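Local coordinates for protein SeqA (Vibrio cholerae, PDB 3SK7), which acts as a negative regulator of replication initiation, binding pairs of hemimethylated GATC sequences in the oriC region so that each chromosome initiates once per cell cycle, at residues R26-L31 with K71-P76; S43-F48 with V100-P105; V54-N59 with F80-N85. All blocks are in the same frame, centred on the assembly; numbering follows the deposited sequence.

Interaction 1. Residues R26-L31 with K71-P76; sequences RFMLIL and KPKAIP
Leu31, which meets Ile75 across the contact, also lays its CD1 over one face of the Phe27 ring, 3.6 Å above the plane and displaced toward the rim. That ring belongs to the same helix, 23-37, one turn earlier, and is further packed by Lys91, Met94 and Val95 of helix 88-101 and by Val82. Leu31 and Ile75 approach with their side chains at about a right angle, at two places: Leu31 CB lies 3.9 Å from Ile75 CG2, and Leu31 CD1 lies 4.0 Å from Ile75 CD1. Ile75 CG1 stands anti to the carbonyl carbon (chi1 -58°), beside the backbone N, and this carbon faces Met28 SD at 4.2 Å.

Met28 extends from the helix toward strand 73-74. Its chain bends at chi2 (-58°), which places SD, and chi3 (-155°) then carries CE against the extended aliphatic part of Lys73, obliquely to it, with CE 3.8 Å from Ala74 O. The very short approach of Met28 CE to Lys73 CD, 3.2 Å, is doubtful, because Lys73 occupies two conformations. At the exposed end Pro76 CD rests 4.3 Å from Met28 CB, and Ser32 OG lies within hydrogen-bonding reach of both Met28 O and Pro76 O, linking the helix to the chain beyond strand 73-74.

The helix thus packs against the edge strand 73-74 and the residues that follow it. Across the two segments the join is made mainly of methyl, methylene and thioether groups, so it rests on dispersion and burial of apolar surface, with the lysine contributing its carbon chain.

Interaction 2. Residues S43-F48 with V100-P105; sequences SEATMF and VRMGFP
Arg101 and Glu44 run at about a right angle to each other, yet their flat ends are nearly coplanar, the carboxylate and guanidinium planes being 17° apart. The grip is side-on: Arg101 NE donates to Glu44 OE1 at 3.1 Å and Arg101 NH1 to Glu44 OE2 at 2.9 Å, both bonds close to straight and both oxygens met on their syn side. Arg101 turns at chi2 (69°) on the way to this carboxylate. While the anion holds its edge, Phe48 covers one face of the same guanidinium, with the planes 29° apart; Arg101 CZ sits 4.2 Å from the ring centroid, almost on the ring normal, a cation-pi stack in which NH1 lies over the ring toward its rim.

The contact joins the C-terminal ends of helices 39-47 and 88-101, the latter finishing in a Schellman motif with Gly103 at positive phi, before Pro105 takes the N-cap of helix 106-114. Beneath the polar layer, Ala45 CB touches Arg101 CG at 3.8 Å and Met102 CG at 4.0 Å. The Met102 side chain continues inward onto Ser41 and Phe42 of helix 39-47.

Interaction 3. Residues V54-N59 with F80-N85; sequences VYFADN and FWVITN
Ala57 and Trp81 share two backbone hydrogen bonds, Ala57 N to Trp81 O at 3.1 Å and Trp81 N to Ala57 O at 2.8 Å, and a third runs from Ile83 N to Tyr55 O at 3.0 Å. Ala57 with Trp81 is therefore an antiparallel hydrogen-bonded pair, and Phe56 with Val82 the adjoining non-hydrogen-bonded one. CA-H...O contacts supplement them, among them Phe56 CA to Trp81 O.

Of the apolar contacts, Phe56 and Val82 lie side by side and point the same way, Phe56 CE2 being 3.4 Å from Val82 CG2; this methyl stands anti to the backbone N. Farther along, Ile83 CD1 comes to the edge of the Tyr55 ring, 3.4 Å from Tyr55 CD1.

Flat groups meet backbone at the other end. Trp81 has Asn59 C over one face, 3.7 Å above the plane and toward the rim, while Ala57 O lies at the edge of the Phe80 ring. Asn59 is the N-cap of helix 60-66, its side chain capping a backbone N just beyond; separately, Asn59 ND2 donates to Asp58 OD1 at 2.8 Å.

Strand 81-82 is central in a small three-stranded antiparallel sheet of order 1-3-2, with Phe56 and Val82 on the face packed by helix 23-37 and Ala57 and Trp81 on that covered by helix 60-66.

Interactions 1 and 3 are neighbours, their centres 9 Å apart, and share one sheet: strand 73-74 lies beside strand 81-82, with probable hydrogen bonds from Ile75 N to Phe80 O (2.9 Å) and between Lys71 O and Thr84 OG1 (2.7 Å). Interaction 2 is more remote, its centre about 16 Å from that of interaction 1 and about 15 Å from that of interaction 3. It nonetheless touches interaction 3, because Met47 CE packs on Phe80 CD1 and Phe56 CB, both at 3.7 Å. Interaction 3 is nested within the chain loop that interaction 2 closes, whereas interactions 1 and 2 do not touch. All three lie within the SeqA C-terminal domain.

Interaction 1. Residues R26-L31 with K71-P76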
loop_
_atom_site.group_PDB
_atom_site.type_symbol
_atom_site.label_atom_id
_atom_site.label_comp_id
_atom_site.label_asym_id
_atom_site.label_seq_id
_atom_site.Cartn_x
_atom_site.Cartn_y
_atom_site.Cartn_z
ATOM N N ARG A 26 8.106 -4.046 -2.394
ATOM C CA ARG A 26 7.703 -2.920 -3.169
ATOM C C ARG A 26 6.294 -2.494 -2.728
ATOM O O ARG A 26 6.024 -1.305 -2.535
ATOM C CB ARG A 26 7.687 -3.277 -4.635
ATOM C CG ARG A 26 9.072 -3.551 -5.179
ATOM C CD ARG A 26 9.133 -3.486 -6.692
ATOM N NE ARG A 26 8.482 -4.627 -7.307
ATOM C CZ ARG A 26 9.111 -5.752 -7.635
ATOM N NH1 ARG A 26 10.393 -5.890 -7.376
ATOM N NH2 ARG A 26 8.464 -6.757 -8.206
ATOM N N PHE A 27 5.413 -3.481 -2.565
ATOM C CA PHE A 27 4.049 -3.279 -2.051
ATOM C C PHE A 27 4.100 -2.519 -0.729
ATOM O O PHE A 27 3.424 -1.506 -0.537
ATOM C CB PHE A 27 3.392 -4.644 -1.906
ATOM C CG PHE A 27 2.026 -4.651 -1.271
ATOM C CD1 PHE A 27 0.937 -4.110 -1.918
ATOM C CD2 PHE A 27 1.827 -5.269 -0.061
ATOM C CE1 PHE A 27 -0.330 -4.196 -1.372
ATOM C CE2 PHE A 27 0.563 -5.346 0.482
ATOM C CZ PHE A 27 -0.507 -4.800 -0.172
ATOM N N MET A 28 4.895 -3.028 0.202
ATOM C CA MET A 28 5.018 -2.392 1.500
ATOM C C MET A 28 5.562 -0.956 1.459
ATOM O O MET A 28 5.048 -0.072 2.166
ATOM C CB MET A 28 5.862 -3.250 2.442
ATOM C CG MET A 28 5.190 -4.536 2.903
ATOM S SD MET A 28 3.635 -4.209 3.727
ATOM C CE MET A 28 3.421 -5.614 4.760
ATOM N N LEU A 29 6.599 -0.732 0.636
ATOM C CA LEU A 29 7.167 0.598 0.552
ATOM C C LEU A 29 6.188 1.577 -0.104
ATOM O O LEU A 29 6.101 2.731 0.284
ATOM C CB LEU A 29 8.503 0.569 -0.186
ATOM C CG LEU A 29 9.253 1.889 -0.310
ATOM C CD1 LEU A 29 9.413 2.565 1.039
ATOM C CD2 LEU A 29 10.607 1.661 -0.953
ATOM N N ILE A 30 5.443 1.109 -1.084
ATOM C CA ILE A 30 4.389 1.932 -1.675
ATOM C C ILE A 30 3.353 2.357 -0.619
ATOM O O ILE A 30 3.007 3.554 -0.508
ATOM C CB ILE A 30 3.696 1.183 -2.815
ATOM C CG1 ILE A 30 4.568 1.186 -4.068
ATOM C CG2 ILE A 30 2.337 1.809 -3.162
ATOM C CD1 ILE A 30 4.201 0.120 -5.091
ATOM N N LEU A 31 2.877 1.393 0.172
ATOM C CA LEU A 31 1.930 1.715 1.238
ATOM C C LEU A 31 2.531 2.665 2.283
ATOM O O LEU A 31 1.888 3.635 2.694
ATOM C CB LEU A 31 1.409 0.460 1.898
ATOM C CG LEU A 31 0.551 -0.450 1.013
ATOM C CD1 LEU A 31 0.388 -1.804 1.671
ATOM C CD2 LEU A 31 -0.795 0.162 0.734
ATOM N N LYS A 71 -1.874 -13.956 7.112
ATOM C CA LYS A 71 -0.472 -13.527 7.192
ATOM C C LYS A 71 -0.330 -12.016 7.291
ATOM O O LYS A 71 0.341 -11.377 6.459
ATOM C CB LYS A 71 0.320 -14.061 5.997
ATOM C CG LYS A 71 0.317 -15.580 5.893
ATOM C CD LYS A 71 1.140 -16.100 4.709
ATOM C CE LYS A 71 0.664 -15.501 3.382
ATOM N NZ LYS A 71 0.384 -16.523 2.311
ATOM N N PRO A 72 -0.981 -11.418 8.283
ATOM C CA PRO A 72 -0.873 -9.972 8.431
ATOM C C PRO A 72 0.571 -9.530 8.675
ATOM O O PRO A 72 1.323 -10.198 9.405
ATOM C CB PRO A 72 -1.753 -9.687 9.644
ATOM C CG PRO A 72 -1.897 -10.958 10.336
ATOM C CD PRO A 72 -1.837 -12.011 9.320
ATOM N N LYS A 73 0.923 -8.391 8.092
ATOM C CA LYS A 73 2.234 -7.787 8.288
ATOM C C LYS A 73 2.108 -6.291 8.579
ATOM O O LYS A 73 1.252 -5.608 8.010
ATOM C CB LYS A 73 3.077 -8.000 7.030
ATOM C CG LYS A 73 4.548 -7.672 7.163
ATOM C CD LYS A 73 5.280 -8.006 5.863
ATOM C CE LYS A 73 6.780 -8.070 6.052
ATOM N NZ LYS A 73 7.441 -8.511 4.795
ATOM N N ALA A 74 2.986 -5.766 9.425
ATOM C CA ALA A 74 2.994 -4.358 9.736
ATOM C C ALA A 74 3.527 -3.563 8.574
ATOM O O ALA A 74 4.526 -3.954 7.948
ATOM C CB ALA A 74 3.826 -4.105 10.975
ATOM N N ILE A 75 2.836 -2.469 8.268
ATOM C CA ILE A 75 3.316 -1.538 7.259
ATOM C C ILE A 75 4.329 -0.592 7.895
ATOM O O ILE A 75 4.010 0.172 8.781
ATOM C CB ILE A 75 2.171 -0.738 6.640
ATOM C CG1 ILE A 75 1.154 -1.683 6.027
ATOM C CG2 ILE A 75 2.687 0.188 5.559
ATOM C CD1 ILE A 75 -0.147 -0.993 5.588
ATOM N N PRO A 76 5.586 -0.690 7.473
ATOM C CA PRO A 76 6.639 0.058 8.158
ATOM C C PRO A 76 6.385 1.563 8.271
ATOM O O PRO A 76 5.860 2.182 7.331
ATOM C CB PRO A 76 7.875 -0.203 7.279
ATOM C CG PRO A 76 7.618 -1.500 6.649
ATOM C CD PRO A 76 6.114 -1.524 6.389
#

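Interaction 2. Residues S43-F48 with V100-P105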
loop_
_atom_site.group_PDB
_atom_site.type_symbol
_atom_site.label_atom_id
_atom_site.label_comp_id
_atom_site.label_asym_id
_atom_site.label_seq_id
_atom_site.Cartn_x
_atom_site.Cartn_y
_atom_site.Cartn_z
ATOM N N SER A 43 -5.377 6.879 6.058
ATOM C CA SER A 43 -6.143 6.273 7.143
ATOM C C SER A 43 -7.592 6.063 6.717
ATOM O O SER A 43 -8.167 4.970 6.912
ATOM C CB SER A 43 -6.083 7.146 8.396
ATOM O OG SER A 43 -6.834 6.566 9.457
ATOM N N GLU A 44 -8.187 7.097 6.137
ATOM C CA GLU A 44 -9.583 6.984 5.722
ATOM C C GLU A 44 -9.734 5.879 4.674
ATOM O O GLU A 44 -10.686 5.088 4.699
ATOM C CB GLU A 44 -10.127 8.304 5.157
ATOM C CG GLU A 44 -11.655 8.296 4.973
ATOM C CD GLU A 44 -12.136 7.608 3.697
ATOM O OE1 GLU A 44 -11.388 7.538 2.680
ATOM O OE2 GLU A 44 -13.291 7.116 3.727
ATOM N N ALA A 45 -8.802 5.846 3.723
ATOM C CA ALA A 45 -8.908 4.930 2.605
ATOM C C ALA A 45 -8.733 3.476 2.983
ATOM O O ALA A 45 -9.277 2.596 2.321
ATOM C CB ALA A 45 -7.912 5.317 1.538
ATOM N N THR A 46 -7.943 3.228 4.020
ATOM C CA THR A 46 -7.648 1.857 4.433
ATOM C C THR A 46 -8.597 1.339 5.484
ATOM O O THR A 46 -8.856 0.143 5.537
ATOM C CB THR A 46 -6.203 1.732 4.971
ATOM O OG1 THR A 46 -5.977 2.686 6.017
ATOM C CG2 THR A 46 -5.166 1.956 3.857
ATOM N N MET A 47 -9.106 2.242 6.328
ATOM C CA MET A 47 -10.010 1.836 7.405
ATOM C C MET A 47 -11.454 1.797 6.925
ATOM O O MET A 47 -12.308 1.283 7.614
ATOM C CB MET A 47 -9.850 2.760 8.622
ATOM C CG MET A 47 -8.434 2.738 9.269
ATOM S SD MET A 47 -7.936 1.165 9.988
ATOM C CE MET A 47 -7.104 0.439 8.638
ATOM N N PHE A 48 -11.693 2.293 5.720
ATOM C CA PHE A 48 -13.027 2.339 5.119
ATOM C C PHE A 48 -13.662 0.955 4.966
ATOM O O PHE A 48 -13.008 0.007 4.529
ATOM C CB PHE A 48 -12.928 3.016 3.749
ATOM C CG PHE A 48 -14.198 2.981 2.967
ATOM C CD1 PHE A 48 -15.320 3.654 3.419
ATOM C CD2 PHE A 48 -14.272 2.279 1.774
ATOM C CE1 PHE A 48 -16.506 3.620 2.699
ATOM C CE2 PHE A 48 -15.451 2.239 1.042
ATOM C CZ PHE A 48 -16.571 2.910 1.504
ATOM N N VAL A 100 -7.022 5.336 -5.509
ATOM C CA VAL A 100 -8.222 5.946 -6.071
ATOM C C VAL A 100 -8.990 6.704 -4.996
ATOM O O VAL A 100 -9.433 7.861 -5.222
ATOM C CB VAL A 100 -9.139 4.880 -6.710
ATOM C CG1 VAL A 100 -10.506 5.447 -6.963
ATOM C CG2 VAL A 100 -8.553 4.393 -8.009
ATOM N N ARG A 101 -9.162 6.075 -3.835
ATOM C CA ARG A 101 -9.878 6.720 -2.750
ATOM C C ARG A 101 -9.157 7.956 -2.200
ATOM O O ARG A 101 -9.802 8.933 -1.787
ATOM C CB ARG A 101 -10.134 5.729 -1.648
ATOM C CG ARG A 101 -10.923 6.266 -0.524
ATOM C CD ARG A 101 -12.353 6.539 -0.939
ATOM N NE ARG A 101 -13.156 6.754 0.249
ATOM C CZ ARG A 101 -14.466 6.607 0.300
ATOM N NH1 ARG A 101 -15.074 6.810 1.447
ATOM N NH2 ARG A 101 -15.147 6.266 -0.787
ATOM N N MET A 102 -7.829 7.917 -2.224
ATOM C CA MET A 102 -7.047 9.065 -1.794
ATOM C C MET A 102 -7.038 10.211 -2.808
ATOM O O MET A 102 -6.511 11.280 -2.524
ATOM C CB MET A 102 -5.591 8.645 -1.515
ATOM C CG MET A 102 -5.381 7.775 -0.279
ATOM S SD MET A 102 -3.665 7.292 -0.024
ATOM C CE MET A 102 -2.920 8.820 0.520
ATOM N N GLY A 103 -7.584 9.962 -3.993
ATOM C CA GLY A 103 -7.757 11.007 -4.994
ATOM C C GLY A 103 -6.699 11.119 -6.068
ATOM O O GLY A 103 -6.663 12.128 -6.793
ATOM N N PHE A 104 -5.842 10.104 -6.184
ATOM C CA PHE A 104 -4.826 10.138 -7.210
ATOM C C PHE A 104 -5.440 9.930 -8.599
ATOM O O PHE A 104 -6.410 9.211 -8.790
ATOM C CB PHE A 104 -3.780 9.056 -6.962
ATOM C CG PHE A 104 -2.848 9.351 -5.832
ATOM C CD1 PHE A 104 -1.650 9.999 -6.061
ATOM C CD2 PHE A 104 -3.147 8.953 -4.544
ATOM C CE1 PHE A 104 -0.774 10.248 -5.021
ATOM C CE2 PHE A 104 -2.276 9.206 -3.505
ATOM C CZ PHE A 104 -1.083 9.850 -3.758
ATOM N N PRO A 105 -4.858 10.576 -9.593
ATOM C CA PRO A 105 -5.249 10.355 -10.980
ATOM C C PRO A 105 -4.755 9.001 -11.486
ATOM O O PRO A 105 -3.754 8.467 -10.982
ATOM C CB PRO A 105 -4.559 11.488 -11.729
ATOM C CG PRO A 105 -3.396 11.843 -10.861
ATOM C CD PRO A 105 -3.846 11.615 -9.447
#

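Interaction 3. Residues V54-N59 with F80-N85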
loop_
_atom_site.group_PDB
_atom_site.type_symbol
_atom_site.label_atom_id
_atom_site.label_comp_id
_atom_site.label_asym_id
_atom_site.label_seq_id
_atom_site.Cartn_x
_atom_site.Cartn_y
_atom_site.Cartn_z
ATOM N N VAL A 54 -11.832 -7.559 4.668
ATOM C CA VAL A 54 -10.967 -6.596 5.342
ATOM C C VAL A 54 -9.538 -6.843 4.898
ATOM O O VAL A 54 -9.039 -7.953 5.013
ATOM C CB VAL A 54 -11.045 -6.746 6.894
ATOM C CG1 VAL A 54 -10.169 -5.716 7.602
ATOM C CG2 VAL A 54 -12.465 -6.582 7.353
ATOM N N TYR A 55 -8.887 -5.797 4.407
ATOM C CA TYR A 55 -7.513 -5.880 3.988
ATOM C C TYR A 55 -6.564 -5.228 4.980
ATOM O O TYR A 55 -5.420 -5.675 5.103
ATOM C CB TYR A 55 -7.342 -5.192 2.625
ATOM C CG TYR A 55 -7.952 -5.915 1.474
ATOM C CD1 TYR A 55 -7.717 -7.263 1.276
ATOM C CD2 TYR A 55 -8.746 -5.251 0.566
ATOM C CE1 TYR A 55 -8.276 -7.945 0.196
ATOM C CE2 TYR A 55 -9.310 -5.924 -0.517
ATOM C CZ TYR A 55 -9.069 -7.272 -0.680
ATOM O OH TYR A 55 -9.621 -7.956 -1.740
ATOM N N PHE A 56 -7.014 -4.178 5.653
ATOM C CA PHE A 56 -6.186 -3.385 6.536
ATOM C C PHE A 56 -6.789 -3.330 7.934
ATOM O O PHE A 56 -8.022 -3.369 8.101
ATOM C CB PHE A 56 -6.068 -1.961 6.027
ATOM C CG PHE A 56 -5.427 -1.854 4.674
ATOM C CD1 PHE A 56 -6.190 -1.813 3.523
ATOM C CD2 PHE A 56 -4.052 -1.790 4.562
ATOM C CE1 PHE A 56 -5.585 -1.739 2.276
ATOM C CE2 PHE A 56 -3.442 -1.699 3.324
ATOM C CZ PHE A 56 -4.200 -1.666 2.189
ATOM N N ALA A 57 -5.905 -3.167 8.912
ATOM C CA ALA A 57 -6.321 -2.914 10.275
ATOM C C ALA A 57 -5.271 -2.076 10.979
ATOM O O ALA A 57 -4.190 -1.859 10.433
ATOM C CB ALA A 57 -6.563 -4.215 11.035
ATOM N N ASP A 58 -5.562 -1.639 12.199
ATOM C CA ASP A 58 -4.572 -0.955 13.032
ATOM C C ASP A 58 -3.927 -1.884 14.048
ATOM O O ASP A 58 -3.194 -1.443 14.927
ATOM C CB ASP A 58 -5.134 0.313 13.687
ATOM C CG ASP A 58 -6.018 0.017 14.874
ATOM O OD1 ASP A 58 -6.493 -1.127 15.003
ATOM O OD2 ASP A 58 -6.252 0.949 15.674
ATOM N N ASN A 59 -4.137 -3.179 13.870
ATOM C CA ASN A 59 -3.522 -4.192 14.719
ATOM C C ASN A 59 -3.583 -5.582 14.077
ATOM O O ASN A 59 -4.426 -5.844 13.237
ATOM C CB ASN A 59 -4.184 -4.217 16.080
ATOM C CG ASN A 59 -5.608 -4.754 16.028
ATOM O OD1 ASN A 59 -5.834 -5.933 16.257
ATOM N ND2 ASN A 59 -6.562 -3.896 15.666
ATOM N N PHE A 80 -0.428 0.793 10.888
ATOM C CA PHE A 80 -1.318 -0.134 10.201
ATOM C C PHE A 80 -0.692 -1.474 9.849
ATOM O O PHE A 80 0.541 -1.608 9.805
ATOM C CB PHE A 80 -1.902 0.546 8.946
ATOM C CG PHE A 80 -2.679 1.793 9.254
ATOM C CD1 PHE A 80 -3.900 1.734 9.916
ATOM C CD2 PHE A 80 -2.179 3.042 8.954
ATOM C CE1 PHE A 80 -4.607 2.875 10.214
ATOM C CE2 PHE A 80 -2.906 4.187 9.272
ATOM C CZ PHE A 80 -4.111 4.079 9.912
ATOM N N TRP A 81 -1.564 -2.445 9.582
ATOM C CA TRP A 81 -1.254 -3.807 9.199
ATOM C C TRP A 81 -2.045 -4.130 7.948
ATOM O O TRP A 81 -3.122 -3.554 7.715
ATOM C CB TRP A 81 -1.680 -4.788 10.300
ATOM C CG TRP A 81 -0.835 -4.688 11.549
ATOM C CD1 TRP A 81 -0.802 -3.661 12.451
ATOM C CD2 TRP A 81 0.113 -5.649 11.999
ATOM N NE1 TRP A 81 0.123 -3.930 13.441
ATOM C CE2 TRP A 81 0.704 -5.140 13.176
ATOM C CE3 TRP A 81 0.530 -6.887 11.523
ATOM C CZ2 TRP A 81 1.683 -5.836 13.880
ATOM C CZ3 TRP A 81 1.485 -7.577 12.231
ATOM C CH2 TRP A 81 2.056 -7.050 13.391
ATOM N N VAL A 82 -1.502 -5.041 7.136
ATOM C CA VAL A 82 -2.164 -5.463 5.905
ATOM C C VAL A 82 -2.054 -6.963 5.722
ATOM O O VAL A 82 -1.079 -7.568 6.151
ATOM C CB VAL A 82 -1.582 -4.703 4.694
ATOM C CG1 VAL A 82 -0.113 -5.044 4.451
ATOM C CG2 VAL A 82 -2.367 -4.959 3.441
ATOM N N ILE A 83 -3.069 -7.576 5.129
ATOM C CA ILE A 83 -3.006 -8.988 4.814
ATOM C C ILE A 83 -2.076 -9.235 3.611
ATOM O O ILE A 83 -2.034 -8.448 2.656
ATOM C CB ILE A 83 -4.389 -9.611 4.602
ATOM C CG1 ILE A 83 -5.030 -9.125 3.311
ATOM C CG2 ILE A 83 -5.294 -9.313 5.800
ATOM C CD1 ILE A 83 -6.322 -9.844 2.996
ATOM N N THR A 84 -1.295 -10.311 3.681
ATOM C CA THR A 84 -0.325 -10.612 2.647
ATOM C C THR A 84 -0.462 -11.998 2.069
ATOM O O THR A 84 0.401 -12.407 1.298
ATOM C CB THR A 84 1.120 -10.402 3.095
ATOM O OG1 THR A 84 1.502 -11.416 4.032
ATOM C CG2 THR A 84 1.315 -9.056 3.724
ATOM N N ASN A 85 -1.559 -12.685 2.381
ATOM C CA ASN A 85 -1.833 -13.999 1.785
ATOM C C ASN A 85 -2.399 -13.828 0.388
ATOM O O ASN A 85 -3.526 -14.238 0.097
ATOM C CB ASN A 85 -2.846 -14.792 2.627
ATOM C CG ASN A 85 -4.251 -14.169 2.594
ATOM O OD1 ASN A 85 -4.405 -12.967 2.385
ATOM N ND2 ASN A 85 -5.273 -14.991 2.793
#